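Local coordinates for putative type VI secretion protein (Escherichia coli, PDB 6SK0), which forms the trimeric puncturing tip spike of the bacterial type VI secretion system, and loads and inhibits a phospholipase effector, at the interface of chains A and B. Residues are numbered along the deposited sequence; one frame, centred on the assembly and turned at random. Chains: chain A/B, Putative type VI secretion protein.

Contact 1: the interface of chains A and B. Residues chain A 655-658; chain B 663-666.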
# COMPACT_ATOMS: atom_id res chain seq x y z
N SER A 655 0.14 -0.60 -10.30
CA SER A 655 1.02 -1.69 -10.70
C SER A 655 0.78 -1.95 -12.17
O SER A 655 -0.37 -2.07 -12.60
CB SER A 655 0.76 -2.94 -9.87
OG SER A 655 -0.57 -3.40 -10.02
N GLY A 656 1.86 -2.00 -12.95
CA GLY A 656 1.74 -2.51 -14.30
C GLY A 656 1.27 -3.94 -14.32
O GLY A 656 0.49 -4.34 -15.18
N ASP A 657 1.75 -4.73 -13.38
CA ASP A 657 1.30 -6.09 -13.13
C ASP A 657 0.26 -6.09 -12.01
O ASP A 657 -0.52 -5.15 -11.87
CB ASP A 657 2.50 -6.99 -12.86
CG ASP A 657 3.18 -7.44 -14.13
OD1 ASP A 657 4.28 -8.03 -14.05
OD2 ASP A 657 2.61 -7.20 -15.21
N ASN A 658 0.15 -7.21 -11.31
CA ASN A 658 -0.78 -7.37 -10.21
C ASN A 658 -0.52 -6.40 -9.06
O ASN A 658 0.58 -5.90 -8.86
CB ASN A 658 -0.70 -8.79 -9.67
CG ASN A 658 -1.34 -9.80 -10.58
OD1 ASN A 658 -1.89 -9.47 -11.61
ND2 ASN A 658 -1.26 -11.05 -10.18
N ALA B 663 -4.44 -1.73 -10.97
CA ALA B 663 -3.62 -2.87 -11.32
C ALA B 663 -3.63 -3.04 -12.83
O ALA B 663 -4.69 -3.21 -13.44
CB ALA B 663 -4.10 -4.14 -10.64
N GLY B 664 -2.44 -2.98 -13.43
CA GLY B 664 -2.33 -3.29 -14.84
C GLY B 664 -2.65 -4.73 -15.16
O GLY B 664 -2.99 -5.05 -16.30
N GLN B 665 -2.54 -5.63 -14.18
CA GLN B 665 -3.06 -6.97 -14.40
C GLN B 665 -4.21 -7.30 -13.46
O GLN B 665 -5.36 -7.17 -13.85
CB GLN B 665 -1.93 -7.99 -14.25
CG GLN B 665 -1.01 -8.09 -15.44
CD GLN B 665 -1.74 -8.40 -16.72
OE1 GLN B 665 -2.69 -9.17 -16.73
NE2 GLN B 665 -1.28 -7.82 -17.82
N SER B 666 -3.95 -7.54 -12.18
CA SER B 666 -5.00 -8.09 -11.34
C SER B 666 -4.82 -7.60 -9.91
O SER B 666 -3.71 -7.36 -9.46
CB SER B 666 -5.03 -9.62 -11.35
OG SER B 666 -5.74 -10.12 -12.47

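Contact 2: the interface of chains A and B. Residues chain A 644-646, 651, 653; chain B 653-655, 658-660.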
# COMPACT_ATOMS: atom_id res chain seq x y z
N ILE A 644 1.03 3.59 5.70
CA ILE A 644 1.07 4.47 4.55
C ILE A 644 -0.18 5.32 4.64
O ILE A 644 -1.30 4.81 4.56
CB ILE A 644 1.12 3.69 3.23
CG1 ILE A 644 2.47 2.98 3.10
CG2 ILE A 644 0.89 4.59 2.06
CD1 ILE A 644 2.45 1.58 3.54
N ALA A 645 -0.01 6.62 4.85
CA ALA A 645 -1.14 7.47 5.16
C ALA A 645 -1.03 8.81 4.48
O ALA A 645 0.00 9.49 4.58
CB ALA A 645 -1.29 7.66 6.67
N SER A 646 -2.09 9.20 3.78
CA SER A 646 -2.28 10.56 3.32
C SER A 646 -3.34 11.20 4.20
O SER A 646 -4.47 10.71 4.28
CB SER A 646 -2.70 10.60 1.85
OG SER A 646 -2.91 11.94 1.45
N VAL A 651 -4.30 7.92 -1.32
CA VAL A 651 -3.22 6.96 -1.47
C VAL A 651 -3.48 6.21 -2.77
O VAL A 651 -4.52 5.57 -2.93
CB VAL A 651 -3.13 6.01 -0.27
CG1 VAL A 651 -2.12 4.92 -0.53
CG2 VAL A 651 -2.79 6.78 0.99
N ILE A 653 -2.10 3.34 -5.37
CA ILE A 653 -1.26 2.19 -5.62
C ILE A 653 -1.46 1.79 -7.07
O ILE A 653 -2.58 1.48 -7.49
CB ILE A 653 -1.57 1.03 -4.67
CG1 ILE A 653 -1.37 1.47 -3.23
CG2 ILE A 653 -0.72 -0.17 -5.00
CD1 ILE A 653 -1.88 0.51 -2.23
N ILE B 653 -3.18 1.32 5.71
CA ILE B 653 -3.24 2.35 4.69
C ILE B 653 -4.40 3.26 5.04
O ILE B 653 -5.54 2.81 5.13
CB ILE B 653 -3.39 1.75 3.29
CG1 ILE B 653 -2.21 0.84 2.98
CG2 ILE B 653 -3.51 2.85 2.26
CD1 ILE B 653 -2.39 0.03 1.76
N MET B 654 -4.09 4.53 5.28
CA MET B 654 -5.09 5.53 5.63
C MET B 654 -5.05 6.64 4.60
O MET B 654 -3.97 7.08 4.18
CB MET B 654 -4.85 6.10 7.02
CG MET B 654 -5.05 5.12 8.15
SD MET B 654 -3.68 3.98 8.36
CE MET B 654 -3.73 3.72 10.13
N SER B 655 -6.22 7.09 4.19
CA SER B 655 -6.31 8.22 3.29
C SER B 655 -7.45 9.10 3.77
O SER B 655 -8.55 8.59 4.03
CB SER B 655 -6.54 7.77 1.84
OG SER B 655 -7.74 7.04 1.71
N ASN B 658 -9.63 9.27 -1.13
CA ASN B 658 -9.69 7.91 -1.64
C ASN B 658 -8.42 7.11 -1.36
O ASN B 658 -7.33 7.65 -1.18
CB ASN B 658 -9.93 7.93 -3.14
CG ASN B 658 -11.32 8.31 -3.51
OD1 ASN B 658 -12.17 8.53 -2.66
ND2 ASN B 658 -11.57 8.38 -4.80
N THR B 659 -8.57 5.80 -1.35
CA THR B 659 -7.48 4.86 -1.53
C THR B 659 -7.75 4.15 -2.85
O THR B 659 -8.68 3.36 -2.94
CB THR B 659 -7.38 3.86 -0.38
OG1 THR B 659 -7.04 4.54 0.83
CG2 THR B 659 -6.34 2.80 -0.68
N ASP B 660 -6.95 4.46 -3.86
CA ASP B 660 -7.15 3.94 -5.21
C ASP B 660 -6.10 2.89 -5.50
O ASP B 660 -4.91 3.12 -5.28
CB ASP B 660 -7.05 5.04 -6.27
CG ASP B 660 -7.76 6.29 -5.87
OD1 ASP B 660 -7.95 7.20 -6.71
OD2 ASP B 660 -8.09 6.41 -4.70

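Contact 3: the interface of chains A and B. Residues chain A 511-514, 529-531; chain B 502, 519, 521, 525.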
# COMPACT_ATOMS: atom_id res chain seq x y z
N GLY A 511 42.70 2.78 -5.99
CA GLY A 511 41.70 1.75 -6.14
C GLY A 511 40.99 1.37 -4.87
O GLY A 511 40.03 0.59 -4.94
N GLU A 512 41.44 1.85 -3.72
CA GLU A 512 40.75 1.61 -2.45
C GLU A 512 40.65 2.89 -1.63
O GLU A 512 40.79 2.85 -0.41
CB GLU A 512 41.45 0.52 -1.64
CG GLU A 512 41.60 -0.79 -2.38
CD GLU A 512 42.27 -1.85 -1.54
OE1 GLU A 512 42.42 -2.98 -2.04
OE2 GLU A 512 42.63 -1.56 -0.39
N GLU A 513 40.42 4.01 -2.29
CA GLU A 513 40.33 5.28 -1.60
C GLU A 513 39.08 5.34 -0.75
O GLU A 513 38.03 4.79 -1.11
CB GLU A 513 40.35 6.43 -2.60
CG GLU A 513 41.44 6.34 -3.65
CD GLU A 513 41.05 5.50 -4.85
OE1 GLU A 513 40.04 4.77 -4.77
OE2 GLU A 513 41.75 5.56 -5.87
N HIS A 514 39.18 6.00 0.39
CA HIS A 514 37.98 6.25 1.18
C HIS A 514 38.18 7.48 2.03
O HIS A 514 39.30 7.92 2.29
CB HIS A 514 37.60 5.04 2.05
CG HIS A 514 38.55 4.75 3.17
ND1 HIS A 514 38.73 5.60 4.24
CD2 HIS A 514 39.34 3.68 3.41
CE1 HIS A 514 39.60 5.08 5.07
NE2 HIS A 514 39.99 3.91 4.60
N LEU A 529 32.76 7.17 3.07
CA LEU A 529 32.65 7.33 1.63
C LEU A 529 33.69 6.47 0.93
O LEU A 529 34.87 6.52 1.27
CB LEU A 529 32.83 8.79 1.22
CG LEU A 529 31.93 9.82 1.90
CD1 LEU A 529 32.22 11.19 1.35
CD2 LEU A 529 30.46 9.46 1.73
N GLY A 530 33.25 5.69 -0.04
CA GLY A 530 34.17 4.99 -0.92
C GLY A 530 34.43 3.57 -0.47
O GLY A 530 33.51 2.81 -0.23
N HIS A 531 35.71 3.22 -0.37
CA HIS A 531 36.15 1.86 -0.05
C HIS A 531 36.24 1.73 1.46
O HIS A 531 37.29 1.85 2.08
CB HIS A 531 37.48 1.57 -0.74
CG HIS A 531 38.00 0.19 -0.51
ND1 HIS A 531 37.73 -0.86 -1.35
CD2 HIS A 531 38.80 -0.31 0.47
CE1 HIS A 531 38.33 -1.95 -0.91
NE2 HIS A 531 38.98 -1.64 0.20
N ASN B 502 41.18 12.38 -2.97
CA ASN B 502 40.29 12.60 -1.83
C ASN B 502 40.33 14.07 -1.49
O ASN B 502 41.40 14.62 -1.21
CB ASN B 502 40.73 11.77 -0.63
CG ASN B 502 40.61 10.30 -0.86
OD1 ASN B 502 41.43 9.53 -0.39
ND2 ASN B 502 39.58 9.89 -1.58
N THR B 519 35.50 11.29 -2.71
CA THR B 519 36.49 10.28 -3.01
C THR B 519 36.26 9.76 -4.41
O THR B 519 35.13 9.76 -4.91
CB THR B 519 36.46 9.13 -1.98
OG1 THR B 519 37.48 8.18 -2.30
CG2 THR B 519 35.12 8.43 -1.98
N TYR B 521 36.57 6.70 -5.31
CA TYR B 521 36.11 5.32 -5.30
C TYR B 521 34.60 5.26 -5.51
O TYR B 521 33.86 6.12 -5.05
CB TYR B 521 36.49 4.66 -3.98
CG TYR B 521 36.25 3.18 -3.97
CD1 TYR B 521 35.02 2.66 -3.62
CD2 TYR B 521 37.26 2.31 -4.34
CE1 TYR B 521 34.80 1.32 -3.62
CE2 TYR B 521 37.04 0.96 -4.35
CZ TYR B 521 35.81 0.47 -3.99
OH TYR B 521 35.59 -0.88 -4.00
N THR B 525 32.15 9.00 -5.12
CA THR B 525 31.38 8.92 -3.89
C THR B 525 31.57 10.22 -3.12
O THR B 525 32.68 10.54 -2.70
CB THR B 525 31.80 7.71 -3.05
OG1 THR B 525 31.63 6.53 -3.83
CG2 THR B 525 30.95 7.61 -1.81

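Contact 1: the interface of chains A and B
The side-chain amide of A:Asn658 turns one face toward B:Ser666. CB of B:Ser666 lies above the amide plane but beyond its rim, past OD1, 3.8 Å from CG of A:Asn658. The backbone O of B:Ser666 lies on the same side, 3.3 Å from CB of A:Asn658. The amide oxygen OD1 comes close to the backbone N of B:Ser666, but that N-H points away and no hydrogen bond forms. The amide of B:Gln665 is a second flat group, with its plane 46° from that of A:Asn658. The carboxylate of A:Asp657 is the third. It runs alongside B:Gln665, and both side chains point the same way. The contact here is made by the B:Gln665 methylene rather than by its amide: OD2 of A:Asp657 is 3.7 Å from CG of B:Gln665. CG of B:Gln665 is anti to its carbonyl carbon (chi1 -78°), which sets it beside A:Asp657.

The bonds across the chains are made by the backbones. This is a parallel beta bridge, A:Ser655 with B:Ala663, continued into the turns that follow. B:Gly664 N donates to A:Ser655 O at a modelled 2.4 Å, a doubtfully short length. B:Gln665 N donates to A:Asp657 O at 3.1 Å, from above the carbonyl plane. A second donor, within chain A, reaches that oxygen from the opposite face: the hydroxyl OG of A:Ser655, 2.5 Å from A:Asp657 O.

Contact 2: the interface of chains A and B
A:Val651 packs against B:Ile653 and B:Ser655, and it buries more surface than any other residue of this patch. Its two methyls split the work. CG1, anti to the backbone N (chi1 173°), meets the branch methyl of B:Ile653, with CG1 of A:Val651 3.7 Å from CG2 of B:Ile653. CG2 turns the other way, 3.4 Å from B:Met654 O and 4.0 Å from B:Ser655 CB. The two copies of Ile653 reach toward each other tip to tip, their CD1 atoms 4.1 Å apart.

Side-chain packing is thinner at A:Ala645, whose methyl CB meets the methylene CB of B:Met654 at 3.9 Å. At the far end B:Asp660 contributes through its backbone, with its side chain little involved.

Backbone bonds tie both rims. B:Met654 N donates to A:Ile644 O, and A:Ser646 N to B:Met654 O, each at 2.9 Å. A:Val651 N donates to B:Asn658 O, B:Asp660 N to A:Val651 O and A:Ile653 N to B:Asp660 O. B:Ser655 OG and B:Thr659 OG1 are hydrogen-bonded to each other within chain B.

Strand 642-646 of chain A thus pairs in parallel with 651-655 of chain B, and 651-655 of A with 659-663 of B, in the intertwined beta-helix of the spike.

Contact 3: the interface of chains A and B
Two loops of chain A close on a loop of chain B. A:Gly511 to A:Glu513 lead into strand 514-519, and A:Gly530 and A:His531 follow strand 525-529. Between them sits B:Tyr521, from the loop joining strands 514-519 and 525-529 of chain B. Its CG is anti to the backbone N (chi1 -170°), which extends the phenol ring into chain A.

A:His531 lays its CB over the middle of one face of the ring, 3.6 Å from the centroid of B:Tyr521, a CH-pi contact. The imidazole of A:His531 meets the phenol edge-to-face, with planes 73° apart and CZ of B:Tyr521 at the imidazole's edge. A weak hydrogen bond runs from ND1 of A:His531 to the phenol OH of B:Tyr521, 3.4 Å long. A:Glu512 CB covers one face of the imidazole near its rim. At the edge of the phenol ring, in its plane, lie the backbone C of A:Gly511 and the carboxylate OE1 of A:Glu513. A:Gly530 fits close against the ring, its carbonyl C 3.3 Å from CD1 of B:Tyr521.

Farther along, B:Thr519 turns CG2 to A:Gly530 CA at 3.7 Å. B:Thr525 sets its methyl CG2 3.8 Å from A:Leu529 CB. B:Asn502 ND2 donates a bent hydrogen bond to B:Thr519 OG1 and may steady it. B:Thr525 OG1 donates to B:Tyr521 O, which may hold the tyrosine loop.

The site lies toward the N-terminal end of the modelled spike, where a chain B loop slots between two chain A loops.

Contact 1 and contact 2 are neighbours, with C-alpha centres about 18 Å apart. Both use strand 651-655 of chain A paired with 659-663 of chain B, in the same register. Ser655 and Asn658 appear in contact 1 from chain A and in contact 2 from chain B, so the same turn borders both neighbours, with A:Ser655 O and B:Asn658 O as acceptors across the chains. Contact 3 shares none of these strands. Its centre is about 41 Å from those of contact 1 and contact 2. Together the contacts suggest a trimer joined along its length, by backbone pairing in one stretch and interlocking side chains in another.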